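Local coordinates for L-arabinose ABC transporter, periplasmic L-arabinose-binding protein (Burkholderia thailandensis, PDB 4KZK) that binds a sugar in the periplasm, here beta-D-galactose, and probably delivers L-arabinose and related sugars to an ABC transporter for uptake, at residues A223-R228 with E251-G256. Sequence-based numbering, arbitrary orientation.
Sequences AFTKHR and EGRGIG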
# COMPACT_ATOMS: atom_id res chain seq x y z
N ALA A 223 9.11 -17.40 -10.22
CA ALA A 223 8.36 -18.40 -9.48
C ALA A 223 7.57 -19.34 -10.39
O ALA A 223 7.53 -20.55 -10.17
CB ALA A 223 7.41 -17.72 -8.50
N PHE A 224 6.89 -18.78 -11.40
CA PHE A 224 6.11 -19.62 -12.32
C PHE A 224 7.01 -20.61 -13.04
O PHE A 224 6.64 -21.77 -13.22
CB PHE A 224 5.36 -18.78 -13.34
CG PHE A 224 4.24 -17.95 -12.77
CD1 PHE A 224 3.33 -18.52 -11.88
CD2 PHE A 224 4.07 -16.62 -13.14
CE1 PHE A 224 2.29 -17.77 -11.36
CE2 PHE A 224 3.02 -15.86 -12.61
CZ PHE A 224 2.13 -16.45 -11.72
N THR A 225 8.18 -20.17 -13.45
CA THR A 225 9.12 -21.08 -14.10
C THR A 225 9.50 -22.28 -13.24
O THR A 225 9.60 -23.40 -13.75
CB THR A 225 10.40 -20.34 -14.53
OG1 THR A 225 10.04 -19.28 -15.41
CG2 THR A 225 11.38 -21.27 -15.25
N LYS A 226 9.71 -22.07 -11.94
CA LYS A 226 10.06 -23.18 -11.04
C LYS A 226 8.90 -24.08 -10.66
O LYS A 226 9.12 -25.21 -10.25
CB LYS A 226 10.67 -22.65 -9.74
CG LYS A 226 11.94 -21.88 -9.97
CD LYS A 226 12.74 -21.68 -8.69
CE LYS A 226 13.87 -20.69 -8.95
NZ LYS A 226 14.55 -20.23 -7.71
N HIS A 227 7.66 -23.58 -10.76
CA HIS A 227 6.51 -24.33 -10.26
C HIS A 227 5.47 -24.54 -11.34
O HIS A 227 4.30 -24.17 -11.19
CB HIS A 227 5.92 -23.60 -9.05
CG HIS A 227 6.86 -23.55 -7.89
ND1 HIS A 227 7.00 -24.60 -7.01
CD2 HIS A 227 7.73 -22.60 -7.49
CE1 HIS A 227 7.90 -24.28 -6.10
NE2 HIS A 227 8.37 -23.08 -6.37
N ARG A 228 5.89 -25.17 -12.43
CA ARG A 228 5.01 -25.47 -13.56
C ARG A 228 3.98 -26.57 -13.25
O ARG A 228 3.10 -26.85 -14.07
CB ARG A 228 5.84 -25.85 -14.79
N GLU A 251 -0.35 -14.15 -17.19
CA GLU A 251 -0.93 -14.09 -18.52
C GLU A 251 0.09 -14.47 -19.60
O GLU A 251 -0.23 -15.20 -20.56
CB GLU A 251 -1.51 -12.70 -18.79
CG GLU A 251 -2.76 -12.40 -17.96
CD GLU A 251 -3.12 -10.93 -17.97
OE1 GLU A 251 -2.38 -10.14 -18.60
OE2 GLU A 251 -4.13 -10.57 -17.36
N GLY A 252 1.32 -13.99 -19.43
CA GLY A 252 2.42 -14.29 -20.35
C GLY A 252 2.79 -15.77 -20.39
O GLY A 252 3.41 -16.22 -21.35
N ARG A 253 2.42 -16.51 -19.35
CA ARG A 253 2.68 -17.95 -19.25
C ARG A 253 1.46 -18.86 -19.39
O ARG A 253 1.49 -20.02 -18.95
CB ARG A 253 3.27 -18.25 -17.89
CG ARG A 253 4.40 -17.37 -17.47
CD ARG A 253 5.10 -18.07 -16.34
NE ARG A 253 6.02 -19.08 -16.83
CZ ARG A 253 7.33 -18.89 -16.99
NH1 ARG A 253 8.09 -19.87 -17.44
NH2 ARG A 253 7.88 -17.71 -16.67
N GLY A 254 0.37 -18.35 -19.94
CA GLY A 254 -0.83 -19.15 -20.12
C GLY A 254 -1.63 -19.41 -18.86
O GLY A 254 -2.45 -20.31 -18.84
N ILE A 255 -1.40 -18.61 -17.82
CA ILE A 255 -2.21 -18.66 -16.59
C ILE A 255 -3.12 -17.45 -16.61
O ILE A 255 -2.75 -16.37 -16.14
CB ILE A 255 -1.34 -18.60 -15.32
CG1 ILE A 255 -0.24 -19.66 -15.37
CG2 ILE A 255 -2.20 -18.80 -14.08
CD1 ILE A 255 0.91 -19.37 -14.43
N GLY A 256 -4.31 -17.65 -17.17
CA GLY A 256 -5.28 -16.57 -17.30
C GLY A 256 -6.33 -16.58 -16.22
O GLY A 256 -6.19 -17.25 -15.20
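Arg253, just past the end of helix 240-252, reaches across to Phe224 and Thr225 in the last turn of helix 213-226. CB points at the opposing helix, and the chain runs extended through chi2 before bending at chi3. CD lies obliquely by the Phe224 ring, 3.7 Å from CD2 of Phe224, and NE then passes 3.6 Å from CB of Phe224. Beyond it the guanidinium lays one face over the helix backbone, with N of Thr225 3.8 Å above the middle of that plane, while the ring of Phe224 is inclined 44° to it. Both terminal nitrogens come close to the Thr225 hydroxyl: Arg253 NH1 lies 2.9 Å from Thr225 OG1, and Arg253 NH2 lies 3.0 Å from Thr225 OG1. That hydroxyl already has a hydrogen bond with the backbone O of Asn221 one turn earlier, and NH2 also has a weak bond to OD1 of Asn221.

Both helices pack against the parallel sheet in one lobe of the two-lobed periplasmic binding protein fold, well away from the sugar. A Schellman motif ends helix 240-252: Gly254, with positive phi, is its C' residue, its N bonding to O of Glu251 while Ile255 N bonds back to the last turn of the helix. The chain thereby brings Ile255 round to the same aromatic ring as Arg253.

Ile255 places its CD1 over one face of Phe224, 3.8 Å from the ring centroid and 20° off the normal, a CH-pi contact displaced toward CD1 and CE1 of the ring. With CG of Phe224 beside its own backbone N (chi1 -69°), the ring extends toward the sheet, where it meets Trp233 edge-to-face and touches Leu172 and Met260. Ile255 also rests on Trp233 and Met260.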